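Local coordinates for protein bifunctional enzyme IspD/IspF (Campylobacter jejuni, PDB 1W55) that makes 4-diphosphocytidyl-2-C-methyl-D-erythritol from CTP and methylerythritol 4-phosphate, and in a second activity cyclises its 2-phosphate to the 2,4-cyclodiphosphate of the isoprenoid precursor pathway, at residues A[4-9]-A[39-44]; A[91-96]-A[105-110]. One frame throughout, in Å; residues are numbered along the deposited sequence.

From the N terminus, the chain runs out along strand 4-9 and returns through 29 intervening residues to helix 33-42, where interaction 1 closes the first loop. That loop is complete before strand 91-96 begins. Interaction 2 closes a much tighter one, only eight residues lying between its segments, when helix 104-111 folds back on its own strand. The two are therefore in series, neither nested nor crossed. They meet sidelong in the cytidylyltransferase sheet, where strands 4-9 and 91-96 are parallel neighbours, and both helices lie against one face of it. The same two strands also bring L9 and D96 to the bound cytidine-5'-monophosphate.

Interaction 1 (A[4-9]-A[39-44]); sequences MSLIML and KNLSSF. With C (cytidine-5'-monophosphate), chain D.
L6 is the first residue of strand 4-9 to meet helix 33-42. Its side chain crosses that of L41 at about a right angle, and its CD2 comes to 4.0 Å from L41 CB. The same methyl, L6 CD2, lies 4.3 Å from S42 N, so L6 rests on the shoulder of the helix backbone as well as on a side chain. I7 turns to the opposite face of the sheet, where L80, A83 and L84 of helix 76-84 receive it. Strand 4-9 is an inner strand of the cytidylyltransferase α/β sheet, with helices on both faces, and successive side chains go to alternate sides. Helix 33-42 belongs to the β-α-β crossover joining strand 4-9 to its parallel neighbour 50-54, and S42 touches I50 of the latter. M8 again faces the helix. Bends at its chi2 and chi3 turn the sulfur and methyl across the CD2 branch of L41: M8 SD is 3.6 Å from L41 CD2 and M8 CE 3.9 Å. L41 reaches them from an unusual conformation, close to eclipsed about its first torsion (chi1 -120°), and the same CD2 also packs on S95, so this methyl lies over the seam between the neighbouring strands 4-9 and 91-96. L9 ends the strand with its side chain back on the far face, touching R76. Its carbonyl oxygen is the acceptor for O3' of the bound cytidine-5'-monophosphate, with 2.6 Å between L9 O and O3', while L9 CB lies 3.7 Å from the ribose O4'.

Interaction 2 (A[91-96]-A[105-110]); sequences FVMVSD and NLFDRL. With C (cytidine-5'-monophosphate), chain D; EDO (1,2-ethanediol), chain F.
M93 and F107 make a Met-aromatic contact, and the methionine does the reaching. Its chain leaves strand 91-96 extended through its first two torsions and bends only at the last, chi3 -89°. The extended part carries the sulfur to the ring's edge: M93 SD lies 4.9 Å from the F107 centroid, 76° off the ring normal. The bend then brings the methyl obliquely against the same side of the ring, with M93 CE 3.6 Å from both F107 CE1 and F107 CD1. The F107 ring is thrown out opposite the backbone nitrogen (chi1 175°), and this brings it up to M93 although CB itself does not point at the strand; the carboxylate oxygen D108 OD1 lies in the ring plane at an edge. One helical turn on from F107, L110 offers a looser partner, its CD1 4.3 Å from M93 CE. L110 and M93 both touch I150 of strand 149-152, which places helix 104-111 across two sheet strands. The helix carries the chain from strand 91-96 to strand 119-124, a β-α-β crossover that passes over the antiparallel strand 149-152 inserted between them. V92 and V94 point to the other face of the sheet, against L156 of helix 153-159. At the C-terminal end of the strand, D96 folds toward the nucleotide, and its two carboxylate oxygens divide their work: OD1 forms a salt bridge with R76, and OD2 one with R99. D96 OD1 also lies 3.4 Å from C4' of the cytidine-5'-monophosphate. OD2 accepts a hydrogen bond from O1 of a 1,2-ethanediol, probably a crystallisation additive, 2.7 Å separating D96 OD2 from O1.

Interaction 1 (A[4-9]-A[39-44])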
loop_
_atom_site.group_PDB
_atom_site.type_symbol
_atom_site.label_atom_id
_atom_site.label_comp_id
_atom_site.label_asym_id
_atom_site.label_seq_id
_atom_site.Cartn_x
_atom_site.Cartn_y
_atom_site.Cartn_z
ATOM N N MET A 4 5.565 25.428 -31.846
ATOM C CA MET A 4 5.126 25.979 -30.578
ATOM C C MET A 4 6.306 26.113 -29.629
ATOM O O MET A 4 7.158 25.221 -29.550
ATOM C CB MET A 4 4.074 25.054 -29.967
ATOM C CG MET A 4 3.313 25.636 -28.785
ATOM S SD MET A 4 1.865 24.670 -28.375
ATOM C CE MET A 4 2.580 23.035 -28.042
ATOM N N SER A 5 6.345 27.241 -28.921
ATOM C CA SER A 5 7.291 27.471 -27.831
ATOM C C SER A 5 6.546 27.433 -26.494
ATOM O O SER A 5 5.322 27.366 -26.465
ATOM C CB SER A 5 8.007 28.811 -28.006
ATOM O OG SER A 5 8.798 28.824 -29.178
ATOM N N LEU A 6 7.296 27.453 -25.394
ATOM C CA LEU A 6 6.709 27.402 -24.062
ATOM C C LEU A 6 7.221 28.563 -23.213
ATOM O O LEU A 6 8.432 28.807 -23.159
ATOM C CB LEU A 6 6.997 26.050 -23.378
ATOM C CG LEU A 6 6.559 25.877 -21.909
ATOM C CD1 LEU A 6 5.042 25.869 -21.791
ATOM C CD2 LEU A 6 7.156 24.615 -21.256
ATOM N N ILE A 7 6.291 29.292 -22.588
ATOM C CA ILE A 7 6.647 30.281 -21.572
ATOM C C ILE A 7 6.093 29.843 -20.221
ATOM O O ILE A 7 4.874 29.701 -20.047
ATOM C CB ILE A 7 6.133 31.699 -21.927
ATOM C CG1 ILE A 7 6.745 32.203 -23.245
ATOM C CG2 ILE A 7 6.426 32.674 -20.776
ATOM C CD1 ILE A 7 6.130 33.530 -23.745
ATOM N N MET A 8 7.001 29.608 -19.275
ATOM C CA MET A 8 6.621 29.302 -17.898
ATOM C C MET A 8 6.682 30.582 -17.081
ATOM O O MET A 8 7.713 31.250 -17.026
ATOM C CB MET A 8 7.540 28.229 -17.293
ATOM C CG MET A 8 7.501 26.867 -17.999
ATOM S SD MET A 8 5.863 26.082 -18.052
ATOM C CE MET A 8 5.522 25.854 -16.283
ATOM N N LEU A 9 5.572 30.929 -16.448
ATOM C CA LEU A 9 5.508 32.175 -15.692
ATOM C C LEU A 9 5.832 31.906 -14.223
ATOM O O LEU A 9 5.045 31.296 -13.525
ATOM C CB LEU A 9 4.124 32.830 -15.861
ATOM C CG LEU A 9 3.808 33.343 -17.279
ATOM C CD1 LEU A 9 2.373 33.766 -17.385
ATOM C CD2 LEU A 9 4.728 34.510 -17.696
ATOM N N LYS A 39 9.803 21.011 -16.121
ATOM C CA LYS A 39 10.188 19.679 -16.596
ATOM C C LYS A 39 8.965 18.896 -17.052
ATOM O O LYS A 39 8.990 18.283 -18.113
ATOM C CB LYS A 39 10.933 18.888 -15.505
ATOM C CG LYS A 39 12.410 19.233 -15.388
ATOM C CD LYS A 39 13.113 18.280 -14.428
ATOM C CE LYS A 39 14.618 18.399 -14.519
ATOM N NZ LYS A 39 15.265 17.752 -13.342
ATOM N N ASN A 40 7.909 18.924 -16.239
ATOM C CA ASN A 40 6.634 18.268 -16.546
ATOM C C ASN A 40 6.044 18.667 -17.917
ATOM O O ASN A 40 5.772 17.807 -18.759
ATOM C CB ASN A 40 5.630 18.557 -15.420
ATOM C CG ASN A 40 4.260 17.919 -15.657
ATOM O OD1 ASN A 40 4.140 16.687 -15.767
ATOM N ND2 ASN A 40 3.209 18.759 -15.717
ATOM N N LEU A 41 5.851 19.967 -18.125
ATOM C CA LEU A 41 5.296 20.486 -19.375
ATOM C C LEU A 41 6.242 20.262 -20.556
ATOM O O LEU A 41 5.806 19.910 -21.647
ATOM C CB LEU A 41 4.983 21.979 -19.226
ATOM C CG LEU A 41 3.538 22.431 -19.420
ATOM C CD1 LEU A 41 2.533 21.355 -19.023
ATOM C CD2 LEU A 41 3.290 23.690 -18.635
ATOM N N SER A 42 7.535 20.456 -20.320
ATOM C CA SER A 42 8.554 20.264 -21.339
ATOM C C SER A 42 8.561 18.831 -21.894
ATOM O O SER A 42 8.848 18.630 -23.075
ATOM C CB SER A 42 9.931 20.635 -20.791
ATOM O OG SER A 42 10.962 20.173 -21.652
ATOM N N SER A 43 8.232 17.858 -21.044
ATOM C CA SER A 43 8.181 16.452 -21.436
ATOM C C SER A 43 7.023 16.098 -22.388
ATOM O O SER A 43 7.008 15.005 -22.958
ATOM C CB SER A 43 8.133 15.551 -20.195
ATOM O OG SER A 43 6.815 15.447 -19.677
ATOM N N PHE A 44 6.067 17.017 -22.563
ATOM C CA PHE A 44 4.874 16.741 -23.372
ATOM C C PHE A 44 5.079 16.983 -24.868
ATOM O O PHE A 44 4.318 16.465 -25.687
ATOM C CB PHE A 44 3.659 17.563 -22.897
ATOM C CG PHE A 44 3.181 17.223 -21.509
ATOM C CD1 PHE A 44 2.357 18.104 -20.823
ATOM C CD2 PHE A 44 3.562 16.030 -20.881
ATOM C CE1 PHE A 44 1.914 17.816 -19.529
ATOM C CE2 PHE A 44 3.119 15.720 -19.597
ATOM C CZ PHE A 44 2.299 16.616 -18.915
HETATM O OP3 C D . -1.941 33.945 -9.815
HETATM P P C D . -1.076 35.119 -10.204
HETATM O OP1 C D . -0.463 35.811 -9.012
HETATM O OP2 C D . -1.678 36.027 -11.252
HETATM O "O5'" C D . 0.224 34.452 -10.885
HETATM C "C5'" C D . 0.133 33.633 -12.041
HETATM C "C4'" C D . 1.533 33.250 -12.522
HETATM O "O4'" C D . 2.222 34.377 -13.078
HETATM C "C3'" C D . 2.408 32.710 -11.408
HETATM O "O3'" C D . 3.029 31.537 -11.902
HETATM C "C2'" C D . 3.441 33.786 -11.155
HETATM O "O2'" C D . 4.701 33.263 -10.747
HETATM C "C1'" C D . 3.524 34.483 -12.503
HETATM N N1 C D . 3.880 35.891 -12.339
HETATM C C2 C D . 4.963 36.398 -13.077
HETATM O O2 C D . 5.603 35.649 -13.863
HETATM N N3 C D . 5.294 37.697 -12.926
HETATM C C4 C D . 4.614 38.505 -12.069
HETATM N N4 C D . 4.976 39.808 -11.930
HETATM C C5 C D . 3.543 38.015 -11.330
HETATM C C6 C D . 3.189 36.680 -11.488
#

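Interaction 2 (A[91-96]-A[105-110])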
loop_
_atom_site.group_PDB
_atom_site.type_symbol
_atom_site.label_atom_id
_atom_site.label_comp_id
_atom_site.label_asym_id
_atom_site.label_seq_id
_atom_site.Cartn_x
_atom_site.Cartn_y
_atom_site.Cartn_z
ATOM N N PHE A 91 2.950 29.552 -32.613
ATOM C CA PHE A 91 2.178 29.303 -31.402
ATOM C C PHE A 91 3.044 29.390 -30.162
ATOM O O PHE A 91 4.260 29.153 -30.208
ATOM C CB PHE A 91 1.490 27.946 -31.474
ATOM C CG PHE A 91 0.519 27.829 -32.607
ATOM C CD1 PHE A 91 0.905 27.234 -33.812
ATOM C CD2 PHE A 91 -0.778 28.326 -32.482
ATOM C CE1 PHE A 91 0.010 27.132 -34.878
ATOM C CE2 PHE A 91 -1.683 28.232 -33.539
ATOM C CZ PHE A 91 -1.288 27.633 -34.742
ATOM N N VAL A 92 2.402 29.746 -29.057
ATOM C CA VAL A 92 3.060 29.749 -27.760
ATOM C C VAL A 92 2.141 29.163 -26.696
ATOM O O VAL A 92 0.979 29.561 -26.560
ATOM C CB VAL A 92 3.586 31.163 -27.366
ATOM C CG1 VAL A 92 2.446 32.164 -27.217
ATOM C CG2 VAL A 92 4.437 31.095 -26.091
ATOM N N MET A 93 2.666 28.188 -25.962
ATOM C CA MET A 93 2.002 27.713 -24.754
ATOM C C MET A 93 2.500 28.525 -23.559
ATOM O O MET A 93 3.707 28.731 -23.383
ATOM C CB MET A 93 2.260 26.223 -24.536
ATOM C CG MET A 93 1.544 25.658 -23.322
ATOM S SD MET A 93 1.569 23.868 -23.297
ATOM C CE MET A 93 0.081 23.561 -24.225
ATOM N N VAL A 94 1.558 28.983 -22.745
ATOM C CA VAL A 94 1.872 29.778 -21.569
ATOM C C VAL A 94 1.259 29.112 -20.346
ATOM O O VAL A 94 0.119 28.666 -20.390
ATOM C CB VAL A 94 1.337 31.219 -21.692
ATOM C CG1 VAL A 94 1.737 32.053 -20.465
ATOM C CG2 VAL A 94 1.843 31.885 -22.974
ATOM N N SER A 95 2.014 29.050 -19.256
ATOM C CA SER A 95 1.541 28.378 -18.052
ATOM C C SER A 95 2.101 28.974 -16.764
ATOM O O SER A 95 3.263 29.374 -16.711
ATOM C CB SER A 95 1.863 26.879 -18.124
ATOM O OG SER A 95 1.008 26.118 -17.288
ATOM N N ASP A 96 1.254 29.044 -15.737
ATOM C CA ASP A 96 1.691 29.351 -14.374
ATOM C C ASP A 96 2.541 28.193 -13.833
ATOM O O ASP A 96 2.114 27.048 -13.921
ATOM C CB ASP A 96 0.469 29.516 -13.464
ATOM C CG ASP A 96 -0.590 30.477 -14.032
ATOM O OD1 ASP A 96 -0.246 31.451 -14.738
ATOM O OD2 ASP A 96 -1.804 30.341 -13.796
ATOM N N ASN A 105 -2.791 14.373 -20.688
ATOM C CA ASN A 105 -4.150 14.311 -21.190
ATOM C C ASN A 105 -4.699 15.697 -21.532
ATOM O O ASN A 105 -5.166 15.921 -22.652
ATOM C CB ASN A 105 -5.017 13.645 -20.128
ATOM C CG ASN A 105 -6.339 13.187 -20.661
ATOM O OD1 ASN A 105 -7.296 13.959 -20.720
ATOM N ND2 ASN A 105 -6.418 11.907 -21.027
ATOM N N LEU A 106 -4.644 16.619 -20.567
ATOM C CA LEU A 106 -5.108 17.987 -20.794
ATOM C C LEU A 106 -4.315 18.635 -21.915
ATOM O O LEU A 106 -4.886 19.325 -22.750
ATOM C CB LEU A 106 -5.029 18.840 -19.520
ATOM C CG LEU A 106 -5.331 20.339 -19.642
ATOM C CD1 LEU A 106 -6.764 20.577 -20.136
ATOM C CD2 LEU A 106 -5.102 21.044 -18.305
ATOM N N PHE A 107 -3.008 18.396 -21.932
ATOM C CA PHE A 107 -2.145 18.928 -22.985
ATOM C C PHE A 107 -2.655 18.522 -24.370
ATOM O O PHE A 107 -2.769 19.366 -25.258
ATOM C CB PHE A 107 -0.691 18.484 -22.785
ATOM C CG PHE A 107 0.233 18.895 -23.906
ATOM C CD1 PHE A 107 0.966 20.074 -23.826
ATOM C CD2 PHE A 107 0.381 18.093 -25.038
ATOM C CE1 PHE A 107 1.815 20.452 -24.854
ATOM C CE2 PHE A 107 1.227 18.463 -26.072
ATOM C CZ PHE A 107 1.945 19.647 -25.980
ATOM N N ASP A 108 -2.970 17.234 -24.531
ATOM C CA ASP A 108 -3.424 16.674 -25.810
ATOM C C ASP A 108 -4.740 17.297 -26.236
ATOM O O ASP A 108 -4.929 17.635 -27.405
ATOM C CB ASP A 108 -3.585 15.149 -25.709
ATOM C CG ASP A 108 -2.249 14.416 -25.602
ATOM O OD1 ASP A 108 -1.222 14.926 -26.120
ATOM O OD2 ASP A 108 -2.135 13.317 -25.015
ATOM N N ARG A 109 -5.636 17.460 -25.271
ATOM C CA ARG A 109 -6.923 18.095 -25.497
ATOM C C ARG A 109 -6.800 19.535 -26.019
ATOM O O ARG A 109 -7.622 19.982 -26.818
ATOM C CB ARG A 109 -7.713 18.092 -24.207
ATOM C CG ARG A 109 -8.492 16.833 -23.969
ATOM C CD ARG A 109 -9.761 17.098 -23.185
ATOM N NE ARG A 109 -9.501 17.747 -21.896
ATOM C CZ ARG A 109 -9.100 17.094 -20.814
ATOM N NH1 ARG A 109 -8.902 15.784 -20.871
ATOM N NH2 ARG A 109 -8.896 17.738 -19.673
ATOM N N LEU A 110 -5.783 20.257 -25.559
ATOM C CA LEU A 110 -5.537 21.613 -26.040
ATOM C C LEU A 110 -4.913 21.573 -27.434
ATOM O O LEU A 110 -5.279 22.348 -28.318
ATOM C CB LEU A 110 -4.605 22.365 -25.082
ATOM C CG LEU A 110 -5.094 22.714 -23.675
ATOM C CD1 LEU A 110 -3.891 22.941 -22.789
ATOM C CD2 LEU A 110 -5.973 23.949 -23.706
HETATM O OP3 C D . -1.941 33.945 -9.815
HETATM P P C D . -1.076 35.119 -10.204
HETATM O OP1 C D . -0.463 35.811 -9.012
HETATM O OP2 C D . -1.678 36.027 -11.252
HETATM O "O5'" C D . 0.224 34.452 -10.885
HETATM C "C5'" C D . 0.133 33.633 -12.041
HETATM C "C4'" C D . 1.533 33.250 -12.522
HETATM O "O4'" C D . 2.222 34.377 -13.078
HETATM C "C3'" C D . 2.408 32.710 -11.408
HETATM O "O3'" C D . 3.029 31.537 -11.902
HETATM C "C2'" C D . 3.441 33.786 -11.155
HETATM O "O2'" C D . 4.701 33.263 -10.747
HETATM C "C1'" C D . 3.524 34.483 -12.503
HETATM N N1 C D . 3.880 35.891 -12.339
HETATM C C2 C D . 4.963 36.398 -13.077
HETATM O O2 C D . 5.603 35.649 -13.863
HETATM N N3 C D . 5.294 37.697 -12.926
HETATM C C4 C D . 4.614 38.505 -12.069
HETATM N N4 C D . 4.976 39.808 -11.930
HETATM C C5 C D . 3.543 38.015 -11.330
HETATM C C6 C D . 3.189 36.680 -11.488
HETATM C C1 EDO F . -4.509 32.367 -14.890
HETATM O O1 EDO F . -4.058 31.904 -13.626
HETATM C C2 EDO F . -5.747 31.599 -15.301
HETATM O O2 EDO F . -6.668 31.610 -14.236
#